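Local coordinates for beta-lactamase (Burkholderia cenocepacia, PDB 5E2G), which probably hydrolyses beta-lactams to substituted beta-amino acids, as a member of the class C beta-lactamase family, at residues Val276-Pro279 with Thr280-Gly284; Ser297-Gln300 with Pro301-Pro305. All coordinates share one frame; numbering follows the deposited sequence.

Interaction 1 of 2, residues Val276-Pro279 with Thr280-Gly284; sequences VALP and TLLAG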
loop_
_atom_site.group_PDB
_atom_site.type_symbol
_atom_site.label_atom_id
_atom_site.label_comp_id
_atom_site.label_asym_id
_atom_site.label_seq_id
_atom_site.Cartn_x
_atom_site.Cartn_y
_atom_site.Cartn_z
ATOM N N VAL A 276 -11.030 -8.232 -15.812
ATOM C CA VAL A 276 -10.168 -9.214 -15.166
ATOM C C VAL A 276 -11.029 -10.346 -14.613
ATOM O O VAL A 276 -12.056 -10.088 -13.971
ATOM C CB VAL A 276 -9.331 -8.558 -14.050
ATOM C CG1 VAL A 276 -10.225 -7.715 -13.142
ATOM C CG2 VAL A 276 -8.557 -9.604 -13.258
ATOM N N ALA A 277 -10.616 -11.594 -14.868
ATOM C CA ALA A 277 -11.320 -12.755 -14.329
ATOM C C ALA A 277 -10.906 -12.992 -12.891
ATOM O O ALA A 277 -9.745 -12.782 -12.526
ATOM C CB ALA A 277 -11.034 -14.011 -15.154
ATOM N N LEU A 278 -11.854 -13.429 -12.069
ATOM C CA LEU A 278 -11.528 -13.650 -10.660
ATOM C C LEU A 278 -10.346 -14.596 -10.453
ATOM O O LEU A 278 -9.471 -14.271 -9.634
ATOM C CB LEU A 278 -12.768 -14.134 -9.896
ATOM C CG LEU A 278 -12.477 -14.385 -8.408
ATOM C CD1 LEU A 278 -11.948 -13.128 -7.741
ATOM C CD2 LEU A 278 -13.711 -14.910 -7.678
ATOM N N PRO A 279 -10.235 -15.742 -11.149
ATOM C CA PRO A 279 -9.038 -16.578 -10.961
ATOM C C PRO A 279 -7.742 -15.814 -11.159
ATOM O O PRO A 279 -6.734 -16.145 -10.526
ATOM C CB PRO A 279 -9.213 -17.684 -12.009
ATOM C CG PRO A 279 -10.670 -17.736 -12.275
ATOM C CD PRO A 279 -11.167 -16.340 -12.127
ATOM N N THR A 280 -7.740 -14.785 -12.007
ATOM C CA THR A 280 -6.530 -13.992 -12.181
ATOM C C THR A 280 -6.165 -13.271 -10.894
ATOM O O THR A 280 -4.994 -13.254 -10.493
ATOM C CB THR A 280 -6.708 -12.994 -13.319
ATOM O OG1 THR A 280 -6.819 -13.703 -14.550
ATOM C CG2 THR A 280 -5.515 -12.096 -13.397
ATOM N N LEU A 281 -7.159 -12.691 -10.221
ATOM C CA LEU A 281 -6.901 -11.965 -8.982
ATOM C C LEU A 281 -6.558 -12.911 -7.851
ATOM O O LEU A 281 -5.662 -12.630 -7.050
ATOM C CB LEU A 281 -8.116 -11.125 -8.603
ATOM C CG LEU A 281 -8.530 -10.085 -9.636
ATOM C CD1 LEU A 281 -9.800 -9.404 -9.185
ATOM C CD2 LEU A 281 -7.418 -9.064 -9.842
ATOM N N LEU A 282 -7.270 -14.035 -7.762
ATOM C CA LEU A 282 -6.968 -15.006 -6.721
ATOM C C LEU A 282 -5.533 -15.500 -6.847
ATOM O O LEU A 282 -4.801 -15.559 -5.855
ATOM C CB LEU A 282 -7.961 -16.173 -6.780
ATOM C CG LEU A 282 -9.451 -15.811 -6.717
ATOM C CD1 LEU A 282 -10.323 -17.011 -6.986
ATOM C CD2 LEU A 282 -9.815 -15.200 -5.385
ATOM N N ALA A 283 -5.103 -15.830 -8.070
ATOM C CA ALA A 283 -3.749 -16.330 -8.276
ATOM C C ALA A 283 -2.707 -15.267 -7.958
ATOM O O ALA A 283 -1.652 -15.573 -7.390
ATOM C CB ALA A 283 -3.585 -16.820 -9.712
ATOM N N GLY A 284 -2.990 -14.014 -8.318
ATOM C CA GLY A 284 -2.056 -12.934 -8.059
ATOM C C GLY A 284 -1.966 -12.543 -6.602
ATOM O O GLY A 284 -0.923 -12.065 -6.157
HETATM O O HOH W 1 -8.855 -12.168 -16.444
#
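Thr280 meets Ala277 at the start of helix 278-284, where the backbone N of Thr280 gives its hydrogen to Ala277 O at 2.9 Å. This bond is bent, 130° at the hydrogen, and its donor stands above the carbonyl plane. The Thr280 side chain touches both Ala277 and Val276: CB lies 3.1 Å from Ala277 O, and CG2, anti to the backbone N, rests against Val276 CG2. Its OG1 also hydrogen-bonds to a water; the same water lies so close to Ala277 N that a bridge between the two is doubtful. Leu281 comes next, with a backbone N-H divided between two weak bonds, to Ala277 O and to Leu278 O. Its CG sits beside the backbone N (chi1 -60°), which carries CD2 to within 3.6 Å of Val276 CG2, the two side chains crossing at about a right angle. Leu282 returns to a regular geometry: its N reaches Leu278 O at 2.9 Å in a nearly straight bond, 172° at the hydrogen. Beside that bond the two leucines meet obliquely, with Leu282 CD1 3.7 Å from Leu278 CG and Leu282 CD2 3.8 Å from Leu278 CD1. Ala283 extends the pattern through its N, 3.0 Å from Pro279 O, while its CB comes close to the same oxygen. Gly284 finishes the helix with a backbone bond to Thr280 O. Tyr352 and Val348 of helix 344-357 touch Leu281, and Trp310 of strand 309-316 touches both Val276 and Leu281. Ala277 is at the N-cap position, and Pro279 fits the first turn, where an N-H would have no carbonyl four residues back within the helix: a short helix with a proline in its first turn, packed on the sheet and the C-terminal helix of a class C beta-lactamase fold.

Interaction 2 of 2, residues Ser297-Gln300 with Pro301-Pro305; sequences SAIQ and PPLAP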
loop_
_atom_site.group_PDB
_atom_site.type_symbol
_atom_site.label_atom_id
_atom_site.label_comp_id
_atom_site.label_asym_id
_atom_site.label_seq_id
_atom_site.Cartn_x
_atom_site.Cartn_y
_atom_site.Cartn_z
ATOM N N SER A 297 10.011 -11.300 -15.054
ATOM C CA SER A 297 10.559 -10.888 -16.340
ATOM C C SER A 297 10.320 -9.400 -16.540
ATOM O O SER A 297 9.196 -8.917 -16.392
ATOM C CB SER A 297 9.966 -11.700 -17.490
ATOM O OG SER A 297 8.573 -11.843 -17.354
ATOM N N ALA A 298 11.387 -8.676 -16.854
ATOM C CA ALA A 298 11.283 -7.241 -17.063
ATOM C C ALA A 298 10.468 -6.944 -18.315
ATOM O O ALA A 298 10.590 -7.625 -19.335
ATOM C CB ALA A 298 12.674 -6.623 -17.177
ATOM N N ILE A 299 9.611 -5.934 -18.218
ATOM C CA ILE A 299 8.849 -5.437 -19.357
ATOM C C ILE A 299 9.654 -4.308 -19.985
ATOM O O ILE A 299 10.020 -3.342 -19.302
ATOM C CB ILE A 299 7.450 -4.966 -18.924
ATOM C CG1 ILE A 299 6.734 -6.083 -18.167
ATOM C CG2 ILE A 299 6.634 -4.531 -20.118
ATOM C CD1 ILE A 299 5.400 -5.703 -17.676
ATOM N N GLN A 300 9.960 -4.444 -21.274
ATOM C CA GLN A 300 10.815 -3.495 -21.997
ATOM C C GLN A 300 10.167 -3.115 -23.339
ATOM O O GLN A 300 10.062 -3.950 -24.238
ATOM C CB GLN A 300 12.212 -4.092 -22.235
ATOM C CG GLN A 300 12.919 -4.617 -20.980
ATOM C CD GLN A 300 13.962 -5.733 -21.251
ATOM O OE1 GLN A 300 13.901 -6.440 -22.262
ATOM N NE2 GLN A 300 14.910 -5.892 -20.323
ATOM N N PRO A 301 9.715 -1.860 -23.483
ATOM C CA PRO A 301 9.761 -0.785 -22.488
ATOM C C PRO A 301 8.679 -0.992 -21.447
ATOM O O PRO A 301 7.704 -1.676 -21.759
ATOM C CB PRO A 301 9.501 0.474 -23.324
ATOM C CG PRO A 301 8.637 -0.009 -24.443
ATOM C CD PRO A 301 9.056 -1.428 -24.729
ATOM N N PRO A 302 8.852 -0.434 -20.248
ATOM C CA PRO A 302 7.839 -0.608 -19.206
ATOM C C PRO A 302 6.474 -0.170 -19.713
ATOM O O PRO A 302 6.362 0.691 -20.583
ATOM C CB PRO A 302 8.338 0.293 -18.074
ATOM C CG PRO A 302 9.806 0.364 -18.278
ATOM C CD PRO A 302 9.993 0.366 -19.769
ATOM N N LEU A 303 5.430 -0.800 -19.195
ATOM C CA LEU A 303 4.087 -0.426 -19.611
ATOM C C LEU A 303 3.770 0.986 -19.154
ATOM O O LEU A 303 3.930 1.322 -17.977
ATOM C CB LEU A 303 3.064 -1.393 -19.041
ATOM C CG LEU A 303 3.468 -2.813 -19.365
ATOM C CD1 LEU A 303 2.692 -3.713 -18.494
ATOM C CD2 LEU A 303 3.227 -3.125 -20.827
ATOM N N ALA A 304 3.333 1.817 -20.085
ATOM C CA ALA A 304 2.776 3.095 -19.689
ATOM C C ALA A 304 1.615 2.857 -18.728
ATOM O O ALA A 304 0.907 1.851 -18.854
ATOM C CB ALA A 304 2.294 3.866 -20.914
ATOM N N PRO A 305 1.418 3.727 -17.737
ATOM C CA PRO A 305 0.159 3.701 -16.984
ATOM C C PRO A 305 -1.020 3.544 -17.929
ATOM O O PRO A 305 -1.051 4.137 -19.011
ATOM C CB PRO A 305 0.157 5.055 -16.268
ATOM C CG PRO A 305 1.623 5.331 -16.042
ATOM C CD PRO A 305 2.357 4.740 -17.220
#
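Ile299 and Leu303 face each other across a type VIb turn centred on Gln300 and the cis-proline Pro301, which breaks strand 294-303 in two. Their side chains cross at about a right angle, and both branches of the isoleucine take part. The delta methyls meet first: Ile299 CD1 lies 3.5 Å from Leu303 CD1, tighter than usual for two carbons. The second branch, Ile299 CG2, reaches the leucine fork, 3.7 Å from CG and 3.8 Å from CD2 of Leu303. The isoleucine is placed for this by its first torsion (chi1 -54°): CG1 sits beside the backbone N, while CG2 lies beside the carbonyl carbon, 3.5 Å from Pro301 O. Leu303 has the same kind of rotamer, CG beside its own N, and the end of its side chain comes nearer the isoleucine than its CB bond would suggest. The cis peptide folds the backbone sharply, consistent with the 4.9 Å between the CA atoms of Ile299 and Pro302. Both halves of the strand still pair with strand 256-260, through backbone bonds of Ile299 with Tyr257 and of Leu303 with Gly256, and Arg259 and Thr264 touch both apolar side chains. No N-H closes the turn, since Pro302 N carries no hydrogen; what approaches Ile299 O instead is the Pro302 CA-H, with CA 3.5 Å from that oxygen and a bent angle of 121° at the hydrogen.

Interactions 1 and 2 follow one another along the chain and do not touch: their centres are 21 Å apart and their nearest atoms about 13 Å. Interaction 1 is a helix packed against the large antiparallel sheet, interaction 2 a corner in one of its strands. Residues 276-284 pack side chains on strands 270-273 and 309-316, the latter carrying a Lys-Thr-Gly sequence that probably lines the active site, as in relatives. Residues 297-305 bend the strand that pairs with 256-260, next to the edge strand 145-146. Each lies near a small molecule probably from the crystallisation liquor, acetic acid about 3 Å from the Pro279 side chain and thiocyanate about 4 Å from that of Leu303.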